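Long-range contacts in nitroreductase family protein (Clostridium novyi, PDB 3G14), which probably acts as a flavin-dependent oxidoreductase of the nitroreductase family, although its own substrate is not established: residues Y5-K10 and I111-T116; L58-A63 and E73-S78; E118-C123 and L151-D156; K138-L143 and D176-S181. One frame throughout, in Å; residues are numbered along the deposited sequence.

Interaction 1 joins the short N-terminal helix to the end of helix 99-117 beside the second subunit. The same helix leads directly into interaction 3, their centres about 11 Å apart: Tyr120 N probably bonds to Ala115 O at 2.8 Å, and the Ala115 methyl packs on Thr122 and Leu151. Interaction 2, a helical pair, reaches interaction 3 through Ser78 CB, 3.7 Å from Leu151 O. Interaction 4 stands apart, its centre about 28 Å from that of interaction 1 on the opposite side of the chain's centre. Members of this family generally bind FMN at the dimer interface; interaction 1 borders the second subunit and no other chain touches the rest, but this does not locate a flavin site.

Interaction 1 (Y5-K10 and I111-T116); sequences YEVIKK and IVLGAT
Val7 CG1 comes to 3.3 Å from the flat carbonyl group of Leu113, at its O; no ring takes part across the contact. The one aromatic ring, that of Tyr5, is turned to other partners. Lys9 CE lies over the centre of one of its faces, 3.2 Å above the plane, while the Tyr5 hydroxyl is hydrogen-bonded to Asp32 of the second subunit. The two helical segments cross steeply, at 103°, with their axes 9.2 Å apart at closest approach. Val7 has CG1 anti to the backbone N (chi1 173°), and this branch lies near Thr116 CB as well as the Leu113 carbonyl. Thr116, one turn after Leu113, turns CG2 to the backbone of helix 5-10, 3.8 Å from Val7 O, and this methyl also lies beside the first two side-chain carbons of Lys10. The Lys10 chain slides past Thr116 in the opposite sense and bends at chi4 (-73°), leaving NZ 3.2 Å from Thr116 O. On another flank Ile8 sets out away from helix 111-116, yet its CD1 comes back to meet both methyls of Leu113, the nearer being CD2 at 3.8 Å. Phe4 of the second subunit packs on Val7 and Leu113, so this helix junction forms part of the dimer interface. The chemistry is mainly that of branched aliphatic groups fitted against one another and against helix carbonyls. The buried part rests mainly on van der Waals packing, while the ammonium group of exposed Lys10, close to the C-terminal turn of helix 99-117, could interact favourably with the partial negative charge there.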
loop_
_atom_site.group_PDB
_atom_site.type_symbol
_atom_site.label_atom_id
_atom_site.label_comp_id
_atom_site.label_asym_id
_atom_site.label_seq_id
_atom_site.Cartn_x
_atom_site.Cartn_y
_atom_site.Cartn_z
ATOM N N TYR B 5 -4.206 15.430 -3.329
ATOM C CA TYR B 5 -4.149 15.595 -1.879
ATOM C C TYR B 5 -5.560 15.557 -1.250
ATOM O O TYR B 5 -5.761 14.972 -0.172
ATOM C CB TYR B 5 -3.399 16.890 -1.540
ATOM C CG TYR B 5 -2.875 17.033 -0.119
ATOM C CD1 TYR B 5 -2.668 15.930 0.728
ATOM C CD2 TYR B 5 -2.522 18.288 0.361
ATOM C CE1 TYR B 5 -2.145 16.091 2.029
ATOM C CE2 TYR B 5 -2.007 18.460 1.641
ATOM C CZ TYR B 5 -1.820 17.366 2.471
ATOM O OH TYR B 5 -1.319 17.608 3.732
ATOM N N GLU B 6 -6.546 16.112 -1.957
ATOM C CA GLU B 6 -7.953 16.026 -1.526
ATOM C C GLU B 6 -8.420 14.586 -1.419
ATOM O O GLU B 6 -9.211 14.258 -0.545
ATOM C CB GLU B 6 -8.887 16.788 -2.476
ATOM C CG GLU B 6 -8.829 18.287 -2.324
ATOM C CD GLU B 6 -8.997 18.726 -0.873
ATOM O OE1 GLU B 6 -9.967 18.261 -0.232
ATOM O OE2 GLU B 6 -8.155 19.518 -0.378
ATOM N N VAL B 7 -7.949 13.715 -2.308
ATOM C CA VAL B 7 -8.327 12.294 -2.206
ATOM C C VAL B 7 -7.739 11.693 -0.920
ATOM O O VAL B 7 -8.402 10.977 -0.149
ATOM C CB VAL B 7 -7.943 11.477 -3.465
ATOM C CG1 VAL B 7 -8.207 9.984 -3.252
ATOM C CG2 VAL B 7 -8.691 11.982 -4.700
ATOM N N ILE B 8 -6.487 12.018 -0.643
ATOM C CA ILE B 8 -5.833 11.466 0.544
ATOM C C ILE B 8 -6.571 11.920 1.811
ATOM O O ILE B 8 -6.748 11.132 2.729
ATOM C CB ILE B 8 -4.335 11.923 0.619
ATOM C CG1 ILE B 8 -3.612 11.459 -0.655
ATOM C CG2 ILE B 8 -3.661 11.443 1.953
ATOM C CD1 ILE B 8 -3.488 9.919 -0.852
ATOM N N LYS B 9 -6.947 13.205 1.838
ATOM C CA LYS B 9 -7.628 13.801 2.974
ATOM C C LYS B 9 -9.030 13.275 3.145
ATOM O O LYS B 9 -9.498 13.141 4.280
ATOM C CB LYS B 9 -7.662 15.327 2.870
ATOM C CG LYS B 9 -6.317 15.982 3.087
ATOM C CD LYS B 9 -6.425 17.480 3.000
ATOM C CE LYS B 9 -5.068 18.098 2.901
ATOM N NZ LYS B 9 -5.152 19.594 2.870
ATOM N N LYS B 10 -9.719 12.990 2.047
ATOM C CA LYS B 10 -11.134 12.586 2.126
ATOM C C LYS B 10 -11.306 11.120 2.513
ATOM O O LYS B 10 -12.343 10.740 3.045
ATOM C CB LYS B 10 -11.844 12.866 0.792
ATOM C CG LYS B 10 -13.321 12.418 0.744
ATOM C CD LYS B 10 -14.163 13.207 -0.246
ATOM C CE LYS B 10 -15.405 12.422 -0.759
ATOM N NZ LYS B 10 -15.108 11.278 -1.757
ATOM N N ILE B 111 -6.817 0.637 -4.837
ATOM C CA ILE B 111 -8.290 0.368 -4.892
ATOM C C ILE B 111 -9.010 1.356 -3.989
ATOM O O ILE B 111 -9.948 2.064 -4.410
ATOM C CB ILE B 111 -8.647 -1.059 -4.397
ATOM C CG1 ILE B 111 -8.007 -2.146 -5.283
ATOM C CG2 ILE B 111 -10.186 -1.252 -4.325
ATOM C CD1 ILE B 111 -8.612 -2.269 -6.645
ATOM N N VAL B 112 -8.553 1.392 -2.739
ATOM C CA VAL B 112 -9.155 2.232 -1.694
ATOM C C VAL B 112 -9.102 3.718 -2.060
ATOM O O VAL B 112 -10.123 4.425 -2.025
ATOM C CB VAL B 112 -8.511 1.913 -0.301
ATOM C CG1 VAL B 112 -8.753 3.049 0.724
ATOM C CG2 VAL B 112 -8.983 0.544 0.202
ATOM N N LEU B 113 -7.922 4.206 -2.432
ATOM C CA LEU B 113 -7.834 5.605 -2.823
ATOM C C LEU B 113 -8.599 5.913 -4.116
ATOM O O LEU B 113 -9.234 6.979 -4.267
ATOM C CB LEU B 113 -6.380 6.018 -2.937
ATOM C CG LEU B 113 -5.581 6.010 -1.655
ATOM C CD1 LEU B 113 -4.123 6.200 -2.020
ATOM C CD2 LEU B 113 -6.104 7.110 -0.640
ATOM N N GLY B 114 -8.550 4.997 -5.069
ATOM C CA GLY B 114 -9.311 5.170 -6.290
ATOM C C GLY B 114 -10.820 5.207 -6.061
ATOM O O GLY B 114 -11.522 6.030 -6.662
ATOM N N ALA B 115 -11.313 4.335 -5.171
ATOM C CA ALA B 115 -12.739 4.386 -4.747
ATOM C C ALA B 115 -13.111 5.755 -4.234
ATOM O O ALA B 115 -14.142 6.290 -4.616
ATOM C CB ALA B 115 -13.050 3.348 -3.661
ATOM N N THR B 116 -12.296 6.297 -3.326
ATOM C CA THR B 116 -12.510 7.629 -2.783
ATOM C C THR B 116 -12.607 8.693 -3.893
ATOM O O THR B 116 -13.534 9.510 -3.913
ATOM C CB THR B 116 -11.383 8.019 -1.816
ATOM O OG1 THR B 116 -11.224 6.998 -0.814
ATOM C CG2 THR B 116 -11.681 9.383 -1.184
#

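Interaction 2 (L58-A63 and E73-S78); sequences LDIANA and EAVLNS
Ala61 and Leu76 form the tight centre of this antiparallel helix pair: the Ala61 methyl lies 3.7 Å from Leu76 CD2 and equally close to Leu76 CG. The small side chain lets the backbones come near, and the two short axes run 175° apart in direction at a spacing of 8.5 Å. Leu76 holds CG anti to its carbonyl carbon (chi1 -68°), which sets that atom against the Ala61 methyl. Its CD2 also touches the backbone of the facing helix, 3.8 Å from Leu58 CA. To the inner side of this point, Ile60 and Val75 cross at about a right angle, Ile60 CG2 meeting Val75 CG1 at 4.0 Å. Both are buried, and both also pack on Leu148 of strand 144-151, so this side of the pair faces the sheet.

The outer side is looser. Leu58 is exposed and starts away from its partner; the nearest atom of its side chain is CD1, 4.1 Å from Leu76 CD2. Leu76 itself is partly exposed. Polar links lie at the ends of the pair instead: Ser72 OG bonds to Ala61 O near the connection between the helices, and Lys57 NZ bonds to Ser78 O at the other end. Ser78 OG also donates to Ala74 O over 2.7 Å, four residues back. With no hydrogen bond between the two segments themselves, the middle of the helical hairpin is carried by apolar contacts among methyl groups, and polar bonding is confined to the links from Ser72 and Lys57 at its ends.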
loop_
_atom_site.group_PDB
_atom_site.type_symbol
_atom_site.label_atom_id
_atom_site.label_comp_id
_atom_site.label_asym_id
_atom_site.label_seq_id
_atom_site.Cartn_x
_atom_site.Cartn_y
_atom_site.Cartn_z
ATOM N N LEU B 58 -23.136 -12.549 2.534
ATOM C CA LEU B 58 -23.531 -13.154 3.800
ATOM C C LEU B 58 -22.426 -14.109 4.285
ATOM O O LEU B 58 -22.043 -14.063 5.445
ATOM C CB LEU B 58 -24.909 -13.849 3.681
ATOM C CG LEU B 58 -25.408 -14.654 4.891
ATOM C CD1 LEU B 58 -25.429 -13.755 6.136
ATOM C CD2 LEU B 58 -26.791 -15.289 4.646
ATOM N N ASP B 59 -21.888 -14.934 3.389
ATOM C CA ASP B 59 -20.763 -15.832 3.745
ATOM C C ASP B 59 -19.563 -15.027 4.259
ATOM O O ASP B 59 -18.942 -15.383 5.271
ATOM C CB ASP B 59 -20.265 -16.632 2.534
ATOM C CG ASP B 59 -21.224 -17.735 2.082
ATOM O OD1 ASP B 59 -22.050 -18.224 2.878
ATOM O OD2 ASP B 59 -21.122 -18.096 0.890
ATOM N N ILE B 60 -19.246 -13.936 3.559
ATOM C CA ILE B 60 -18.105 -13.092 3.967
ATOM C C ILE B 60 -18.382 -12.441 5.316
ATOM O O ILE B 60 -17.532 -12.453 6.225
ATOM C CB ILE B 60 -17.732 -12.037 2.904
ATOM C CG1 ILE B 60 -17.256 -12.722 1.608
ATOM C CG2 ILE B 60 -16.676 -11.086 3.453
ATOM C CD1 ILE B 60 -17.150 -11.777 0.458
ATOM N N ALA B 61 -19.590 -11.887 5.477
ATOM C CA ALA B 61 -20.020 -11.266 6.749
ATOM C C ALA B 61 -19.857 -12.222 7.922
ATOM O O ALA B 61 -19.355 -11.833 8.985
ATOM C CB ALA B 61 -21.490 -10.814 6.643
ATOM N N ASN B 62 -20.285 -13.469 7.737
ATOM C CA ASN B 62 -20.146 -14.467 8.776
ATOM C C ASN B 62 -18.698 -14.846 9.116
ATOM O O ASN B 62 -18.430 -15.294 10.232
ATOM C CB ASN B 62 -20.946 -15.713 8.466
ATOM C CG ASN B 62 -22.476 -15.485 8.578
ATOM O OD1 ASN B 62 -22.947 -14.685 9.408
ATOM N ND2 ASN B 62 -23.239 -16.224 7.763
ATOM N N ALA B 63 -17.786 -14.703 8.153
ATOM C CA ALA B 63 -16.354 -15.059 8.317
ATOM C C ALA B 63 -15.513 -13.986 9.036
ATOM O O ALA B 63 -14.452 -14.279 9.548
ATOM C CB ALA B 63 -15.731 -15.375 6.932
ATOM N N GLU B 73 -21.527 -5.863 8.814
ATOM C CA GLU B 73 -22.709 -5.129 8.298
ATOM C C GLU B 73 -22.377 -4.297 7.071
ATOM O O GLU B 73 -23.215 -4.228 6.159
ATOM C CB GLU B 73 -23.346 -4.272 9.383
ATOM C CG GLU B 73 -23.903 -5.145 10.478
ATOM C CD GLU B 73 -24.297 -4.415 11.710
ATOM O OE1 GLU B 73 -24.319 -3.162 11.689
ATOM O OE2 GLU B 73 -24.638 -5.123 12.688
ATOM N N ALA B 74 -21.142 -3.750 7.006
ATOM C CA ALA B 74 -20.693 -2.963 5.838
ATOM C C ALA B 74 -20.697 -3.872 4.565
ATOM O O ALA B 74 -21.159 -3.480 3.485
ATOM C CB ALA B 74 -19.282 -2.361 6.068
ATOM N N VAL B 75 -20.253 -5.105 4.731
ATOM C CA VAL B 75 -20.258 -6.079 3.648
ATOM C C VAL B 75 -21.696 -6.476 3.265
ATOM O O VAL B 75 -22.013 -6.634 2.085
ATOM C CB VAL B 75 -19.428 -7.357 4.000
ATOM C CG1 VAL B 75 -19.698 -8.482 2.956
ATOM C CG2 VAL B 75 -17.860 -7.029 4.057
ATOM N N LEU B 76 -22.572 -6.641 4.263
ATOM C CA LEU B 76 -23.964 -6.994 3.971
ATOM C C LEU B 76 -24.677 -5.882 3.213
ATOM O O LEU B 76 -25.493 -6.135 2.323
ATOM C CB LEU B 76 -24.753 -7.311 5.230
ATOM C CG LEU B 76 -24.389 -8.580 6.022
ATOM C CD1 LEU B 76 -25.154 -8.569 7.375
ATOM C CD2 LEU B 76 -24.712 -9.825 5.209
ATOM N N ASN B 77 -24.399 -4.665 3.622
ATOM C CA ASN B 77 -25.238 -3.518 3.279
ATOM C C ASN B 77 -24.678 -2.637 2.185
ATOM O O ASN B 77 -25.238 -1.599 1.930
ATOM C CB ASN B 77 -25.529 -2.694 4.539
ATOM C CG ASN B 77 -26.303 -3.503 5.581
ATOM O OD1 ASN B 77 -27.098 -4.380 5.229
ATOM N ND2 ASN B 77 -26.082 -3.202 6.858
ATOM N N SER B 78 -23.596 -3.047 1.529
ATOM C CA SER B 78 -23.043 -2.341 0.362
ATOM C C SER B 78 -23.329 -3.109 -0.942
ATOM O O SER B 78 -23.518 -4.308 -0.896
ATOM C CB SER B 78 -21.538 -2.158 0.495
ATOM O OG SER B 78 -20.877 -3.378 0.812
#

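Interaction 3 (E118-C123 and L151-D156); sequences EGYGTC and LGVPKD
Gly121 and Gly152 are joined by backbone hydrogen bonds in both directions, a single antiparallel bridge of the hydrogen-bonded kind. The bond from Gly121 N to Gly152 O is short, 2.7 Å, and approaches nearly along the C=O axis (171°); the return bond, Gly152 N to Gly121 O, is weak at 3.4 Å. Two CA-H...O contacts flank it: Tyr120 CA lies 3.3 Å from Gly152 O, and Leu151 CA lies 3.5 Å from Gly121 O.

Apolar contacts fill in around the bridge. Val153 CG2 meets the Tyr120 ring at its edge, in the ring plane, 3.8 Å from CE1. Leu151 CD1 touches Tyr120 CB, and lies 3.8 Å from Thr122 CG2, the two side chains running side by side in the same direction. Pro154 CG and CD lie against the Gly121 backbone, CG 3.6 Å from Gly121 N, where the glycine has no side chain in the way.

Gly119 ends helix 99-117 in a Schellman motif. The bridge just after it links the exit of that helix to the end of strand 144-151. Ala115 of the helix packs on Tyr120, Thr122 and Leu151, while the Tyr120 hydroxyl bonds to Asp23 N just before helix 24-35.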
loop_
_atom_site.group_PDB
_atom_site.type_symbol
_atom_site.label_atom_id
_atom_site.label_comp_id
_atom_site.label_asym_id
_atom_site.label_seq_id
_atom_site.Cartn_x
_atom_site.Cartn_y
_atom_site.Cartn_z
ATOM N N GLU B 118 -13.508 8.234 -6.934
ATOM C CA GLU B 118 -14.732 7.990 -7.724
ATOM C C GLU B 118 -16.021 8.194 -6.912
ATOM O O GLU B 118 -17.120 8.001 -7.432
ATOM C CB GLU B 118 -14.710 6.577 -8.340
ATOM C CG GLU B 118 -13.544 6.273 -9.297
ATOM C CD GLU B 118 -13.442 7.178 -10.504
ATOM O OE1 GLU B 118 -14.459 7.756 -10.906
ATOM O OE2 GLU B 118 -12.320 7.272 -11.064
ATOM N N GLY B 119 -15.887 8.613 -5.654
ATOM C CA GLY B 119 -17.030 8.985 -4.835
ATOM C C GLY B 119 -17.618 7.828 -4.068
ATOM O O GLY B 119 -18.795 7.874 -3.661
ATOM N N TYR B 120 -16.790 6.800 -3.868
ATOM C CA TYR B 120 -17.170 5.593 -3.151
ATOM C C TYR B 120 -16.406 5.440 -1.837
ATOM O O TYR B 120 -15.230 5.754 -1.746
ATOM C CB TYR B 120 -16.955 4.349 -4.034
ATOM C CG TYR B 120 -17.802 4.319 -5.298
ATOM C CD1 TYR B 120 -19.174 4.530 -5.247
ATOM C CD2 TYR B 120 -17.217 4.048 -6.532
ATOM C CE1 TYR B 120 -19.945 4.504 -6.413
ATOM C CE2 TYR B 120 -17.972 4.012 -7.709
ATOM C CZ TYR B 120 -19.336 4.247 -7.643
ATOM O OH TYR B 120 -20.080 4.206 -8.800
ATOM N N GLY B 121 -17.104 4.931 -0.831
ATOM C CA GLY B 121 -16.526 4.544 0.441
ATOM C C GLY B 121 -15.934 3.126 0.407
ATOM O O GLY B 121 -16.373 2.274 -0.347
ATOM N N THR B 122 -14.939 2.911 1.268
ATOM C CA THR B 122 -14.325 1.607 1.479
ATOM C C THR B 122 -14.005 1.440 2.965
ATOM O O THR B 122 -14.136 2.374 3.770
ATOM C CB THR B 122 -12.991 1.474 0.701
ATOM O OG1 THR B 122 -12.214 2.641 0.950
ATOM C CG2 THR B 122 -13.227 1.309 -0.791
ATOM N N CYS B 123 -13.602 0.235 3.331
ATOM C CA CYS B 123 -13.161 -0.015 4.689
ATOM C C CYS B 123 -12.236 -1.203 4.670
ATOM O O CYS B 123 -12.642 -2.286 4.289
ATOM C CB CYS B 123 -14.362 -0.283 5.603
ATOM S SG CYS B 123 -13.910 -0.432 7.342
ATOM N N LEU B 151 -17.607 -1.719 -1.017
ATOM C CA LEU B 151 -17.518 -0.599 -1.971
ATOM C C LEU B 151 -18.937 -0.091 -2.137
ATOM O O LEU B 151 -19.836 -0.870 -2.480
ATOM C CB LEU B 151 -16.962 -1.093 -3.308
ATOM C CG LEU B 151 -16.672 0.054 -4.291
ATOM C CD1 LEU B 151 -15.435 0.776 -3.780
ATOM C CD2 LEU B 151 -16.494 -0.485 -5.715
ATOM N N GLY B 152 -19.158 1.197 -1.877
ATOM C CA GLY B 152 -20.493 1.774 -2.033
ATOM C C GLY B 152 -20.467 3.294 -1.915
ATOM O O GLY B 152 -19.482 3.893 -1.502
ATOM N N VAL B 153 -21.573 3.916 -2.255
ATOM C CA VAL B 153 -21.732 5.307 -1.910
ATOM C C VAL B 153 -21.963 5.439 -0.393
ATOM O O VAL B 153 -22.858 4.804 0.148
ATOM C CB VAL B 153 -22.918 5.902 -2.645
ATOM C CG1 VAL B 153 -23.060 7.362 -2.264
ATOM C CG2 VAL B 153 -22.736 5.688 -4.137
ATOM N N PRO B 154 -21.146 6.233 0.311
ATOM C CA PRO B 154 -21.430 6.383 1.749
ATOM C C PRO B 154 -22.758 7.030 2.052
ATOM O O PRO B 154 -23.210 7.933 1.307
ATOM C CB PRO B 154 -20.304 7.295 2.240
ATOM C CG PRO B 154 -19.194 7.091 1.206
ATOM C CD PRO B 154 -19.943 6.978 -0.079
ATOM N N LYS B 155 -23.377 6.589 3.141
ATOM C CA LYS B 155 -24.493 7.322 3.714
ATOM C C LYS B 155 -23.980 8.660 4.234
ATOM O O LYS B 155 -22.852 8.773 4.726
ATOM C CB LYS B 155 -25.175 6.544 4.835
ATOM C CG LYS B 155 -25.926 5.320 4.335
ATOM C CD LYS B 155 -27.122 4.999 5.193
ATOM C CE LYS B 155 -27.775 3.700 4.729
ATOM N NZ LYS B 155 -28.918 3.306 5.594
ATOM N N ASP B 156 -24.811 9.685 4.097
ATOM C CA ASP B 156 -24.441 11.040 4.527
ATOM C C ASP B 156 -23.903 11.073 5.963
ATOM O O ASP B 156 -22.935 11.765 6.256
ATOM C CB ASP B 156 -25.647 11.966 4.400
ATOM C CG ASP B 156 -26.130 12.120 2.953
ATOM O OD1 ASP B 156 -25.297 12.039 2.022
ATOM O OD2 ASP B 156 -27.350 12.331 2.752
#

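Interaction 4 (K138-L143 and D176-S181); sequences KIPDNL and DKWGTS
Trp178 has CG anti to its backbone N (chi1 179°), and chi2 of -99° sets the indole plane roughly perpendicular to the plane of CA, CB and CG, presenting one face to Pro140. Pro140 CD lies over that face in a CH-pi contact, 3.7 Å from the centroid of the five-membered ring and 28° off its normal; its closest ring atom is Trp178 CD1, at 3.3 Å. On the same side of the indole plane, toward the rim, Leu143 CD1 comes to 3.4 Å from Trp178 CZ2. Ile139 contributes CG1, which packs against Trp178 CB at 4.2 Å.

Pro140 to Leu143 form a type I turn whose first and last residues both lie against the indole, and Lys177 to Thr180 form a type II turn with Trp178 and Gly179 at its corners. The first turn lies in the connection from helix 130-137 to outermost strand 144-151; the second follows outermost strand 173-175 at the opposite edge of the sheet. Trp178 bridges them across the inner strands, packing on Ile49 and Val85, and meets Tyr174 edge-to-face.

Polar contact between the backbones is carried by a water that donates to Lys138 O (2.7 Å) and to Trp178 O (2.8 Å). Farther out, the aliphatic parts of Lys138 and Lys177 cross, a doubtful contact because Lys138 is modelled in two conformations.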
loop_
_atom_site.group_PDB
_atom_site.type_symbol
_atom_site.label_atom_id
_atom_site.label_comp_id
_atom_site.label_asym_id
_atom_site.label_seq_id
_atom_site.Cartn_x
_atom_site.Cartn_y
_atom_site.Cartn_z
ATOM N N LYS B 138 -14.462 -20.065 -3.706
ATOM C CA LYS B 138 -13.875 -21.167 -4.470
ATOM C C LYS B 138 -12.405 -20.883 -4.808
ATOM O O LYS B 138 -11.942 -21.104 -5.929
ATOM C CB LYS B 138 -14.780 -21.510 -5.675
ATOM C CG LYS B 138 -16.121 -22.116 -5.212
ATOM C CD LYS B 138 -17.265 -21.988 -6.217
ATOM C CE LYS B 138 -18.601 -22.382 -5.570
ATOM N NZ LYS B 138 -19.651 -22.659 -6.590
ATOM N N ILE B 139 -11.670 -20.413 -3.794
ATOM C CA ILE B 139 -10.267 -20.006 -3.951
ATOM C C ILE B 139 -9.402 -21.209 -3.601
ATOM O O ILE B 139 -9.553 -21.764 -2.521
ATOM C CB ILE B 139 -9.917 -18.829 -2.999
ATOM C CG1 ILE B 139 -10.780 -17.584 -3.320
ATOM C CG2 ILE B 139 -8.379 -18.537 -3.038
ATOM C CD1 ILE B 139 -10.655 -16.451 -2.335
ATOM N N PRO B 140 -8.491 -21.631 -4.512
ATOM C CA PRO B 140 -7.523 -22.695 -4.138
ATOM C C PRO B 140 -6.819 -22.439 -2.789
ATOM O O PRO B 140 -6.424 -21.310 -2.479
ATOM C CB PRO B 140 -6.508 -22.681 -5.296
ATOM C CG PRO B 140 -7.311 -22.175 -6.475
ATOM C CD PRO B 140 -8.306 -21.167 -5.896
ATOM N N ASP B 141 -6.661 -23.505 -2.011
ATOM C CA ASP B 141 -6.162 -23.393 -0.642
ATOM C C ASP B 141 -4.677 -23.032 -0.546
ATOM O O ASP B 141 -4.216 -22.673 0.529
ATOM C CB ASP B 141 -6.427 -24.689 0.135
ATOM C CG ASP B 141 -6.700 -24.456 1.625
ATOM O OD1 ASP B 141 -6.869 -23.284 2.104
ATOM O OD2 ASP B 141 -6.769 -25.483 2.328
ATOM N N ASN B 142 -3.942 -23.097 -1.652
ATOM C CA ASN B 142 -2.538 -22.626 -1.680
ATOM C C ASN B 142 -2.407 -21.092 -1.834
ATOM O O ASN B 142 -1.317 -20.571 -1.798
ATOM C CB ASN B 142 -1.726 -23.349 -2.773
ATOM C CG ASN B 142 -2.270 -23.077 -4.188
ATOM O OD1 ASN B 142 -3.455 -23.163 -4.424
ATOM N ND2 ASN B 142 -1.405 -22.661 -5.087
ATOM N N LEU B 143 -3.504 -20.384 -2.032
ATOM C CA LEU B 143 -3.468 -18.936 -2.109
ATOM C C LEU B 143 -3.861 -18.320 -0.771
ATOM O O LEU B 143 -4.329 -19.026 0.115
ATOM C CB LEU B 143 -4.406 -18.469 -3.212
ATOM C CG LEU B 143 -4.069 -19.061 -4.594
ATOM C CD1 LEU B 143 -5.142 -18.690 -5.620
ATOM C CD2 LEU B 143 -2.709 -18.603 -5.080
ATOM N N ASP B 176 -17.532 -13.005 -8.346
ATOM C CA ASP B 176 -18.154 -13.945 -7.383
ATOM C C ASP B 176 -17.327 -15.200 -7.056
ATOM O O ASP B 176 -17.420 -15.738 -5.940
ATOM C CB ASP B 176 -19.580 -14.353 -7.813
ATOM C CG ASP B 176 -20.604 -13.226 -7.655
ATOM O OD1 ASP B 176 -20.386 -12.309 -6.831
ATOM O OD2 ASP B 176 -21.626 -13.274 -8.356
ATOM N N LYS B 177 -16.585 -15.696 -8.044
ATOM C CA LYS B 177 -15.900 -16.953 -7.974
ATOM C C LYS B 177 -14.509 -16.834 -8.602
ATOM O O LYS B 177 -14.322 -16.221 -9.645
ATOM C CB LYS B 177 -16.706 -18.034 -8.716
ATOM C CG LYS B 177 -16.039 -19.359 -8.754
ATOM C CD LYS B 177 -16.901 -20.361 -9.513
ATOM C CE LYS B 177 -16.176 -21.686 -9.724
ATOM N NZ LYS B 177 -17.028 -22.649 -10.459
ATOM N N TRP B 178 -13.529 -17.416 -7.939
ATOM C CA TRP B 178 -12.164 -17.438 -8.452
ATOM C C TRP B 178 -12.126 -18.111 -9.831
ATOM O O TRP B 178 -12.644 -19.220 -10.010
ATOM C CB TRP B 178 -11.261 -18.191 -7.461
ATOM C CG TRP B 178 -9.846 -18.295 -7.894
ATOM C CD1 TRP B 178 -9.233 -19.357 -8.497
ATOM C CD2 TRP B 178 -8.848 -17.293 -7.724
ATOM N NE1 TRP B 178 -7.910 -19.051 -8.745
ATOM C CE2 TRP B 178 -7.650 -17.792 -8.278
ATOM C CE3 TRP B 178 -8.860 -16.003 -7.197
ATOM C CZ2 TRP B 178 -6.459 -17.061 -8.273
ATOM C CZ3 TRP B 178 -7.681 -15.259 -7.226
ATOM C CH2 TRP B 178 -6.492 -15.803 -7.746
ATOM N N GLY B 179 -11.530 -17.427 -10.810
ATOM C CA GLY B 179 -11.414 -17.969 -12.178
ATOM C C GLY B 179 -12.500 -17.543 -13.155
ATOM O O GLY B 179 -12.349 -17.741 -14.360
ATOM N N THR B 180 -13.609 -17.003 -12.654
ATOM C CA THR B 180 -14.685 -16.506 -13.514
ATOM C C THR B 180 -14.457 -15.010 -13.836
ATOM O O THR B 180 -14.558 -14.143 -12.970
ATOM C CB THR B 180 -16.071 -16.700 -12.860
ATOM O OG1 THR B 180 -16.287 -18.100 -12.614
ATOM C CG2 THR B 180 -17.198 -16.155 -13.756
ATOM N N SER B 181 -14.138 -14.751 -15.094
ATOM C CA SER B 181 -13.869 -13.414 -15.607
ATOM C C SER B 181 -14.986 -12.397 -15.353
ATOM O O SER B 181 -16.143 -12.609 -15.742
ATOM C CB SER B 181 -13.637 -13.514 -17.113
ATOM O OG SER B 181 -13.484 -12.231 -17.686
HETATM O O HOH W 1 -12.798 -21.530 -8.454
#